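Local coordinates for protein beta-glucoside phosphorylase BglX (Unidentified, PDB 5VQE) that probably cleaves beta-glucosides with phosphate to give glucose 1-phosphate, as a family 3 glycoside hydrolase relative acting as a phosphorylase, at residues A[39-44]-A[63-68]; A[86-91]-A[141-146]; A[132-137]-A[184-189]. One frame throughout, in Å; residues are numbered along the deposited sequence.

Contact 1 (A[39-44]-A[63-68]); sequences CEIIWD and MYRPFK
I41 pairs with M63 and I42 with Y64 as parallel neighbours, where segments 39-44 and 63-68 run side by side with their directions 11° apart. The pairing joins strands 38-42 and 61-64 of the TIM-barrel-type domain of a family 3 glycoside hydrolase. Its bonds follow the parallel pattern, M63 using both its backbone groups around I41: M63 N donates to E40 O (3.0 Å), while I42 N donates to M63 O (2.9 Å). R65 N then reaches I42 O at 2.9 Å, carrying the pairing into the loop.

The two faces of the sheet meet different surroundings. On the face of I41 and M63, the methyl CE of M63 lies 4.1 Å from I41 CG1, and the M63 side chain also touches the bound fluoroglucose. On the other, I42 and Y64 run alongside each other in one direction and pack on F75 of helix 69-82.

I41 CD1 rests on the aliphatic part of R65, just past the end of its strand, 3.7 Å from CG. Past the strand ends, R65 NH1 is placed at the edge of the W43 indole, ring and guanidinium planes 76° apart; this is not a stack, and its very close spacing is doubtful. D44 instead sets its CB over one face of the F67 ring in a CH-pi contact, its carboxylate turned 81° from the ring plane. D44 OD1 forms a salt bridge with R71 and also accepts from a water (2.9 Å), which in turn accepts from K68 N, at the N-cap of helix 69-82, over 2.9 Å.

Contact 2 (A[86-91]-A[141-146]); sequences PLLIAC and VNWTYE. With G2F (2-deoxy-2-fluoro-alpha-D-glucopyranose), chain B.
Y145 and A90 meet in the wall of the sugar pocket, where segments 86-91 and 141-146 form a parallel strand pair of the TIM-barrel-type domain. The A90 methyl sits over one face of the Y145 phenol ring, a CH-pi contact with CB 3.8 Å from the ring centroid. The same ring has CD2 3.7 Å from O4 of the bound 2-deoxy-2-fluoroglucose, so A90 backs a ring that touches the ligand. W143 completes the cluster: Y145 CE1 stands over the centre of its indole face, and W143 CE3 lies 3.8 Å from L88 CB.

The backbone pairs A90 with W143 and C91 with T144. Y145 N donates to C91 O (3.1 Å), and C91 N makes a weak bond to W143 O. Y145 is the centre of an inverse gamma turn, where the chain bends as it passes the sugar.

At the other end, N142 grips its partner strand through both backbone and side chain. Its N donates to I89 O (2.9 Å). Its CG lies between the backbone N and the carbonyl carbon (chi1 54°), and OD1 accepts from I89 N at 2.8 Å, that donor tilted 32° from the amide plane. ND2 adds a weak bond to L87 O. Next to it, V141 CG1 packs 4.0 Å from C91 CB.

Strand 61-64 borders strand 88-91 on the side away from strand 143-144. I89 packs on helix 69-82, T144 on helix 169-184, and W143 NE1 reaches T237 OG1 on strand 237-244.

Contact 3 (A[132-137]-A[184-189]); sequences CASEGS and RKWGVL
A133 and W186 touch through their CB atoms, 3.6 Å apart, where helix 122-138 packs against the loop that leads from helix 169-184 into strand 191-195. In the TIM-barrel-type domain this is a helix-to-loop contact in which side chains do most of the packing, with W186 also touching the helix backbone at S134. A type I beta turn from R184 to G187 reverses the chain here.

W186 carries most of the contact. Its CG stands anti to the carbonyl carbon (chi1 -65°), and the indole lies against the helix with one face over S134. S134 CB sits 3.8 Å from the centroid of the five-membered ring and 16° off its normal, a CH-pi contact. The S134 hydroxyl comes over the benzo half of the same ring, with OG 3.7 Å from W186 CZ2. On the edge of the indole, NE1 is hydrogen-bonded to E130 OE1, an oxygen that also pairs with K185 NZ; this second tie to helix 122-138 would help fix the rotation of the ring.

V188 follows on the far side of the turn. Its CG2 packs 3.8 Å from A133 CB, so that one alanine methyl touches both W186 and V188.

S137, one turn further along the helix, turns its hydroxyl back on the helix. OG lies between the backbone N and the carbonyl carbon (chi1 62°), 4.1 Å from W186 CE3, which it approaches obliquely. A133 O is gripped twice: S137 OG donates to it at 2.7 Å and S137 N at 2.8 Å, the two donors arriving from opposite faces of the carbonyl plane.

Overall arrangement
From the N terminus, contact 1 comes first, closing an 18-residue excursion without helix between strands 38-42 and 61-64. Helix 69-82 then leads to strand 88-91, where contact 2 opens. Contact 2 closes only after helix 122-138, spanning 49 residues, about half of them helical. Contact 3 opens within that helix and closes beyond helix 169-184, so contacts 2 and 3 cross, while contact 1 precedes both in series. Strands 61-64 and 88-91 are neighbours in one parallel sheet, which joins contacts 1 and 2 beside the sugar pocket. L189 probably bonds its backbone to N142 and T144, linking contact 3, between helix 122-138 and the loop before strand 191-195, to that sheet.

Contact 1 (A[39-44]-A[63-68])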
loop_
_atom_site.group_PDB
_atom_site.type_symbol
_atom_site.label_atom_id
_atom_site.label_comp_id
_atom_site.label_asym_id
_atom_site.label_seq_id
_atom_site.Cartn_x
_atom_site.Cartn_y
_atom_site.Cartn_z
ATOM N N CYS A 39 -12.664 10.443 -8.926
ATOM C CA CYS A 39 -11.944 10.802 -7.713
ATOM C C CYS A 39 -10.764 11.688 -8.084
ATOM O O CYS A 39 -9.961 11.323 -8.949
ATOM C CB CYS A 39 -11.445 9.562 -6.974
ATOM S SG CYS A 39 -10.463 9.989 -5.546
ATOM N N GLU A 40 -10.656 12.839 -7.426
ATOM C CA GLU A 40 -9.567 13.780 -7.665
ATOM C C GLU A 40 -8.543 13.733 -6.537
ATOM O O GLU A 40 -8.902 13.677 -5.358
ATOM C CB GLU A 40 -10.109 15.202 -7.802
ATOM C CG GLU A 40 -10.687 15.515 -9.160
ATOM C CD GLU A 40 -9.624 15.526 -10.258
ATOM O OE1 GLU A 40 -8.538 16.110 -10.052
ATOM O OE2 GLU A 40 -9.866 14.923 -11.321
ATOM N N ILE A 41 -7.266 13.789 -6.904
ATOM C CA ILE A 41 -6.188 13.789 -5.923
ATOM C C ILE A 41 -6.038 15.187 -5.336
ATOM O O ILE A 41 -6.290 16.195 -5.999
ATOM C CB ILE A 41 -4.874 13.294 -6.564
ATOM C CG1 ILE A 41 -3.883 12.864 -5.482
ATOM C CG2 ILE A 41 -4.260 14.361 -7.468
ATOM C CD1 ILE A 41 -2.678 12.115 -6.035
ATOM N N ILE A 42 -5.620 15.251 -4.074
ATOM C CA ILE A 42 -5.439 16.519 -3.380
ATOM C C ILE A 42 -4.093 16.513 -2.669
ATOM O O ILE A 42 -3.747 15.546 -1.981
ATOM C CB ILE A 42 -6.595 16.786 -2.396
ATOM C CG1 ILE A 42 -7.815 17.230 -3.201
ATOM C CG2 ILE A 42 -6.210 17.838 -1.358
ATOM C CD1 ILE A 42 -9.048 17.409 -2.415
ATOM N N TRP A 43 -3.341 17.596 -2.844
ATOM C CA TRP A 43 -2.065 17.815 -2.177
ATOM C C TRP A 43 -2.117 19.162 -1.470
ATOM O O TRP A 43 -2.934 20.026 -1.801
ATOM C CB TRP A 43 -0.862 17.803 -3.150
ATOM C CG TRP A 43 -1.181 17.561 -4.612
ATOM C CD1 TRP A 43 -2.111 18.211 -5.375
ATOM C CD2 TRP A 43 -0.537 16.621 -5.486
ATOM N NE1 TRP A 43 -2.100 17.722 -6.657
ATOM C CE2 TRP A 43 -1.141 16.749 -6.754
ATOM C CE3 TRP A 43 0.484 15.680 -5.319
ATOM C CZ2 TRP A 43 -0.757 15.970 -7.846
ATOM C CZ3 TRP A 43 0.863 14.909 -6.407
ATOM C CH2 TRP A 43 0.244 15.060 -7.652
ATOM N N ASP A 44 -1.235 19.335 -0.492
ATOM C CA ASP A 44 -1.127 20.590 0.257
ATOM C C ASP A 44 0.238 21.209 -0.050
ATOM O O ASP A 44 1.239 20.907 0.600
ATOM C CB ASP A 44 -1.311 20.363 1.754
ATOM C CG ASP A 44 -1.381 21.675 2.539
ATOM O OD1 ASP A 44 -1.389 21.631 3.789
ATOM O OD2 ASP A 44 -1.449 22.749 1.905
ATOM N N MET A 63 -8.893 11.945 -2.890
ATOM C CA MET A 63 -7.889 11.241 -2.099
ATOM C C MET A 63 -6.842 12.238 -1.625
ATOM O O MET A 63 -6.340 13.038 -2.420
ATOM C CB MET A 63 -7.196 10.127 -2.892
ATOM C CG MET A 63 -6.357 9.207 -1.981
ATOM S SD MET A 63 -4.997 8.303 -2.755
ATOM C CE MET A 63 -3.807 9.623 -2.961
ATOM N N TYR A 64 -6.521 12.192 -0.334
ATOM C CA TYR A 64 -5.480 13.035 0.243
ATOM C C TYR A 64 -4.132 12.344 0.070
ATOM O O TYR A 64 -3.959 11.195 0.493
ATOM C CB TYR A 64 -5.719 13.298 1.733
ATOM C CG TYR A 64 -6.974 14.074 2.091
ATOM C CD1 TYR A 64 -7.512 15.010 1.225
ATOM C CD2 TYR A 64 -7.606 13.877 3.309
ATOM C CE1 TYR A 64 -8.645 15.717 1.554
ATOM C CE2 TYR A 64 -8.750 14.583 3.647
ATOM C CZ TYR A 64 -9.259 15.504 2.763
ATOM O OH TYR A 64 -10.391 16.211 3.084
ATOM N N ARG A 65 -3.190 13.036 -0.565
ATOM C CA ARG A 65 -1.781 12.697 -0.440
ATOM C C ARG A 65 -1.337 12.970 0.989
ATOM O O ARG A 65 -2.062 13.596 1.763
ATOM C CB ARG A 65 -0.944 13.510 -1.420
ATOM C CG ARG A 65 -1.079 13.068 -2.873
ATOM C CD ARG A 65 -0.431 11.703 -3.138
ATOM N NE ARG A 65 0.935 11.616 -2.628
ATOM C CZ ARG A 65 1.968 12.279 -3.140
ATOM N NH1 ARG A 65 1.798 13.091 -4.175
ATOM N NH2 ARG A 65 3.174 12.136 -2.610
ATOM N N PRO A 66 -0.143 12.517 1.373
ATOM C CA PRO A 66 0.312 12.753 2.751
ATOM C C PRO A 66 0.655 14.208 3.012
ATOM O O PRO A 66 1.635 14.740 2.482
ATOM C CB PRO A 66 1.557 11.861 2.884
ATOM C CG PRO A 66 1.519 10.934 1.733
ATOM C CD PRO A 66 0.789 11.650 0.635
ATOM N N PHE A 67 -0.176 14.867 3.802
ATOM C CA PHE A 67 0.184 16.130 4.420
ATOM C C PHE A 67 -0.355 16.088 5.850
ATOM O O PHE A 67 -0.762 15.032 6.341
ATOM C CB PHE A 67 -0.307 17.310 3.566
ATOM C CG PHE A 67 -1.765 17.258 3.205
ATOM C CD1 PHE A 67 -2.183 16.649 2.032
ATOM C CD2 PHE A 67 -2.709 17.852 4.016
ATOM C CE1 PHE A 67 -3.519 16.613 1.688
ATOM C CE2 PHE A 67 -4.053 17.821 3.676
ATOM C CZ PHE A 67 -4.457 17.199 2.509
ATOM N N LYS A 68 -0.342 17.226 6.536
ATOM C CA LYS A 68 -0.548 17.219 7.980
ATOM C C LYS A 68 -1.998 16.931 8.347
ATOM O O LYS A 68 -2.935 17.397 7.691
ATOM C CB LYS A 68 -0.119 18.556 8.588
ATOM C CG LYS A 68 1.388 18.695 8.733
ATOM C CD LYS A 68 1.767 20.019 9.381
ATOM C CE LYS A 68 3.257 20.324 9.227
ATOM N NZ LYS A 68 3.597 20.739 7.835
HETATM O O HOH W 1 0.278 19.855 5.450
#

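Contact 2 (A[86-91]-A[141-146])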
loop_
_atom_site.group_PDB
_atom_site.type_symbol
_atom_site.label_atom_id
_atom_site.label_comp_id
_atom_site.label_asym_id
_atom_site.label_seq_id
_atom_site.Cartn_x
_atom_site.Cartn_y
_atom_site.Cartn_z
ATOM N N PRO A 86 -22.200 14.762 -0.749
ATOM C CA PRO A 86 -21.021 14.481 0.077
ATOM C C PRO A 86 -19.997 13.646 -0.676
ATOM O O PRO A 86 -20.342 12.778 -1.477
ATOM C CB PRO A 86 -21.595 13.710 1.274
ATOM C CG PRO A 86 -23.001 14.115 1.357
ATOM C CD PRO A 86 -23.447 14.394 -0.054
ATOM N N LEU A 87 -18.730 13.890 -0.369
ATOM C CA LEU A 87 -17.612 13.200 -0.998
ATOM C C LEU A 87 -17.231 11.941 -0.231
ATOM O O LEU A 87 -17.233 11.933 1.001
ATOM C CB LEU A 87 -16.385 14.113 -1.050
ATOM C CG LEU A 87 -16.506 15.391 -1.879
ATOM C CD1 LEU A 87 -15.492 16.435 -1.417
ATOM C CD2 LEU A 87 -16.302 15.061 -3.339
ATOM N N LEU A 88 -16.868 10.891 -0.965
ATOM C CA LEU A 88 -15.989 9.877 -0.396
ATOM C C LEU A 88 -14.586 10.464 -0.317
ATOM O O LEU A 88 -14.121 11.101 -1.269
ATOM C CB LEU A 88 -15.991 8.605 -1.239
ATOM C CG LEU A 88 -17.325 7.862 -1.330
ATOM C CD1 LEU A 88 -17.212 6.755 -2.340
ATOM C CD2 LEU A 88 -17.747 7.313 0.019
ATOM N N ILE A 89 -13.934 10.299 0.832
ATOM C CA ILE A 89 -12.611 10.866 1.081
ATOM C C ILE A 89 -11.667 9.705 1.347
ATOM O O ILE A 89 -11.753 9.051 2.394
ATOM C CB ILE A 89 -12.618 11.865 2.248
ATOM C CG1 ILE A 89 -13.525 13.057 1.920
ATOM C CG2 ILE A 89 -11.213 12.371 2.526
ATOM C CD1 ILE A 89 -13.764 13.986 3.082
ATOM N N ALA A 90 -10.767 9.448 0.402
ATOM C CA ALA A 90 -9.898 8.286 0.436
ATOM C C ALA A 90 -8.477 8.652 0.856
ATOM O O ALA A 90 -8.064 9.814 0.812
ATOM C CB ALA A 90 -9.869 7.605 -0.935
ATOM N N CYS A 91 -7.736 7.628 1.277
ATOM C CA CYS A 91 -6.339 7.771 1.664
ATOM C C CYS A 91 -5.668 6.401 1.564
ATOM O O CYS A 91 -6.298 5.375 1.857
ATOM C CB CYS A 91 -6.223 8.338 3.091
ATOM S SG CYS A 91 -4.600 9.042 3.521
ATOM N N VAL A 141 -11.296 11.113 6.754
ATOM C CA VAL A 141 -11.175 10.025 5.795
ATOM C C VAL A 141 -12.249 8.985 6.078
ATOM O O VAL A 141 -12.446 8.562 7.229
ATOM C CB VAL A 141 -9.769 9.408 5.858
ATOM C CG1 VAL A 141 -9.688 8.152 4.994
ATOM C CG2 VAL A 141 -8.733 10.413 5.414
ATOM N N ASN A 142 -12.951 8.557 5.026
ATOM C CA ASN A 142 -13.966 7.519 5.157
ATOM C C ASN A 142 -13.731 6.339 4.221
ATOM O O ASN A 142 -14.603 5.469 4.114
ATOM C CB ASN A 142 -15.368 8.104 4.937
ATOM C CG ASN A 142 -15.511 8.857 3.627
ATOM O OD1 ASN A 142 -14.992 8.450 2.584
ATOM N ND2 ASN A 142 -16.248 9.967 3.673
ATOM N N TRP A 143 -12.567 6.263 3.580
ATOM C CA TRP A 143 -12.281 5.234 2.581
ATOM C C TRP A 143 -10.776 5.001 2.574
ATOM O O TRP A 143 -10.022 5.902 2.213
ATOM C CB TRP A 143 -12.769 5.693 1.210
ATOM C CG TRP A 143 -12.782 4.666 0.120
ATOM C CD1 TRP A 143 -12.572 3.318 0.232
ATOM C CD2 TRP A 143 -13.041 4.917 -1.263
ATOM N NE1 TRP A 143 -12.683 2.719 -1.007
ATOM C CE2 TRP A 143 -12.971 3.685 -1.937
ATOM C CE3 TRP A 143 -13.326 6.072 -1.999
ATOM C CZ2 TRP A 143 -13.169 3.579 -3.317
ATOM C CZ3 TRP A 143 -13.514 5.963 -3.363
ATOM C CH2 TRP A 143 -13.450 4.726 -4.002
ATOM N N THR A 144 -10.329 3.819 2.979
ATOM C CA THR A 144 -8.918 3.471 2.873
ATOM C C THR A 144 -8.739 2.550 1.678
ATOM O O THR A 144 -9.503 1.593 1.504
ATOM C CB THR A 144 -8.368 2.820 4.143
ATOM O OG1 THR A 144 -6.960 2.627 3.987
ATOM C CG2 THR A 144 -9.015 1.478 4.438
ATOM N N TYR A 145 -7.767 2.880 0.830
ATOM C CA TYR A 145 -7.462 2.084 -0.351
ATOM C C TYR A 145 -6.628 0.871 0.053
ATOM O O TYR A 145 -5.522 0.674 -0.454
ATOM C CB TYR A 145 -6.708 2.926 -1.384
ATOM C CG TYR A 145 -7.517 3.935 -2.167
ATOM C CD1 TYR A 145 -8.863 3.733 -2.452
ATOM C CD2 TYR A 145 -6.907 5.080 -2.669
ATOM C CE1 TYR A 145 -9.577 4.649 -3.202
ATOM C CE2 TYR A 145 -7.612 5.996 -3.421
ATOM C CZ TYR A 145 -8.941 5.779 -3.690
ATOM O OH TYR A 145 -9.625 6.711 -4.445
ATOM N N GLU A 146 -7.129 0.092 1.002
ATOM C CA GLU A 146 -6.432 -1.063 1.549
ATOM C C GLU A 146 -7.486 -2.039 2.053
ATOM O O GLU A 146 -8.612 -1.633 2.352
ATOM C CB GLU A 146 -5.502 -0.663 2.699
ATOM C CG GLU A 146 -4.736 0.647 2.536
ATOM C CD GLU A 146 -3.542 0.570 1.605
ATOM O OE1 GLU A 146 -3.032 -0.545 1.347
ATOM O OE2 GLU A 146 -3.103 1.648 1.136
HETATM C C1 G2F B . -2.660 3.140 -7.852
HETATM C C2 G2F B . -1.884 2.187 -6.885
HETATM C C3 G2F B . -2.797 1.908 -5.653
HETATM C C4 G2F B . -3.213 3.273 -5.024
HETATM C C5 G2F B . -3.940 4.118 -6.125
HETATM C C6 G2F B . -4.324 5.548 -5.573
HETATM O O3 G2F B . -2.017 1.254 -4.687
HETATM O O4 G2F B . -4.161 3.003 -4.027
HETATM O O5 G2F B . -3.035 4.326 -7.196
HETATM O O6 G2F B . -3.178 6.132 -5.021
HETATM F F2 G2F B . -1.616 1.017 -7.504
#

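Contact 3 (A[132-137]-A[184-189])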
loop_
_atom_site.group_PDB
_atom_site.type_symbol
_atom_site.label_atom_id
_atom_site.label_comp_id
_atom_site.label_asym_id
_atom_site.label_seq_id
_atom_site.Cartn_x
_atom_site.Cartn_y
_atom_site.Cartn_z
ATOM N N CYS A 132 -5.069 2.761 11.240
ATOM C CA CYS A 132 -5.336 3.439 9.977
ATOM C C CYS A 132 -6.682 4.147 10.018
ATOM O O CYS A 132 -6.790 5.335 9.690
ATOM C CB CYS A 132 -5.310 2.442 8.821
ATOM S SG CYS A 132 -3.734 1.600 8.531
ATOM N N ALA A 133 -7.726 3.424 10.406
ATOM C CA ALA A 133 -9.073 3.964 10.358
ATOM C C ALA A 133 -9.325 4.934 11.504
ATOM O O ALA A 133 -10.011 5.950 11.322
ATOM C CB ALA A 133 -10.082 2.819 10.377
ATOM N N SER A 134 -8.782 4.641 12.687
ATOM C CA SER A 134 -8.948 5.548 13.816
ATOM C C SER A 134 -8.334 6.907 13.515
ATOM O O SER A 134 -8.977 7.949 13.702
ATOM C CB SER A 134 -8.326 4.943 15.075
ATOM O OG SER A 134 -8.456 5.839 16.159
ATOM N N GLU A 135 -7.086 6.920 13.042
ATOM C CA GLU A 135 -6.420 8.190 12.763
ATOM C C GLU A 135 -6.978 8.842 11.504
ATOM O O GLU A 135 -7.185 10.060 11.465
ATOM C CB GLU A 135 -4.911 7.956 12.668
ATOM C CG GLU A 135 -4.355 7.371 13.971
ATOM C CD GLU A 135 -2.853 7.450 14.090
ATOM O OE1 GLU A 135 -2.186 7.753 13.079
ATOM O OE2 GLU A 135 -2.340 7.220 15.210
ATOM N N GLY A 136 -7.278 8.043 10.480
ATOM C CA GLY A 136 -7.879 8.599 9.279
ATOM C C GLY A 136 -9.239 9.223 9.537
ATOM O O GLY A 136 -9.521 10.332 9.084
ATOM N N SER A 137 -10.104 8.517 10.268
ATOM C CA SER A 137 -11.459 9.027 10.467
ATOM C C SER A 137 -11.463 10.298 11.303
ATOM O O SER A 137 -12.371 11.123 11.161
ATOM C CB SER A 137 -12.359 7.963 11.110
ATOM O OG SER A 137 -11.917 7.569 12.401
ATOM N N ARG A 184 -13.591 -1.420 9.930
ATOM C CA ARG A 184 -15.041 -1.312 10.067
ATOM C C ARG A 184 -15.438 -0.832 11.453
ATOM O O ARG A 184 -16.516 -0.250 11.627
ATOM C CB ARG A 184 -15.695 -2.660 9.768
ATOM C CG ARG A 184 -15.495 -3.074 8.332
ATOM C CD ARG A 184 -16.244 -4.318 7.952
ATOM N NE ARG A 184 -15.947 -4.594 6.554
ATOM C CZ ARG A 184 -15.343 -5.681 6.094
ATOM N NH1 ARG A 184 -14.976 -6.666 6.904
ATOM N NH2 ARG A 184 -15.119 -5.782 4.794
ATOM N N LYS A 185 -14.588 -1.078 12.450
ATOM C CA LYS A 185 -14.843 -0.572 13.789
ATOM C C LYS A 185 -14.877 0.951 13.812
ATOM O O LYS A 185 -15.523 1.537 14.688
ATOM C CB LYS A 185 -13.775 -1.129 14.742
ATOM C CG LYS A 185 -13.599 -0.359 16.039
ATOM C CD LYS A 185 -12.738 -1.135 17.046
ATOM C CE LYS A 185 -12.424 -0.283 18.281
ATOM N NZ LYS A 185 -11.646 -1.032 19.318
ATOM N N TRP A 186 -14.237 1.603 12.843
ATOM C CA TRP A 186 -14.167 3.056 12.799
ATOM C C TRP A 186 -14.910 3.646 11.608
ATOM O O TRP A 186 -14.728 4.826 11.298
ATOM C CB TRP A 186 -12.700 3.497 12.815
ATOM C CG TRP A 186 -12.036 3.135 14.109
ATOM C CD1 TRP A 186 -11.332 1.999 14.379
ATOM C CD2 TRP A 186 -12.045 3.897 15.318
ATOM N NE1 TRP A 186 -10.894 2.010 15.680
ATOM C CE2 TRP A 186 -11.323 3.164 16.279
ATOM C CE3 TRP A 186 -12.596 5.132 15.683
ATOM C CZ2 TRP A 186 -11.129 3.625 17.578
ATOM C CZ3 TRP A 186 -12.404 5.585 16.978
ATOM C CH2 TRP A 186 -11.681 4.833 17.908
ATOM N N GLY A 187 -15.766 2.866 10.952
ATOM C CA GLY A 187 -16.642 3.412 9.929
ATOM C C GLY A 187 -15.941 3.791 8.645
ATOM O O GLY A 187 -16.399 4.694 7.936
ATOM N N VAL A 188 -14.837 3.123 8.324
ATOM C CA VAL A 188 -14.044 3.433 7.143
ATOM C C VAL A 188 -14.174 2.280 6.160
ATOM O O VAL A 188 -13.934 1.120 6.513
ATOM C CB VAL A 188 -12.574 3.689 7.515
ATOM C CG1 VAL A 188 -11.704 3.823 6.265
ATOM C CG2 VAL A 188 -12.466 4.954 8.373
ATOM N N LEU A 189 -14.551 2.605 4.930
ATOM C CA LEU A 189 -14.637 1.615 3.870
ATOM C C LEU A 189 -13.248 1.091 3.517
ATOM O O LEU A 189 -12.255 1.826 3.562
ATOM C CB LEU A 189 -15.285 2.232 2.634
ATOM C CG LEU A 189 -16.666 2.871 2.787
ATOM C CD1 LEU A 189 -17.067 3.602 1.499
ATOM C CD2 LEU A 189 -17.705 1.834 3.153
#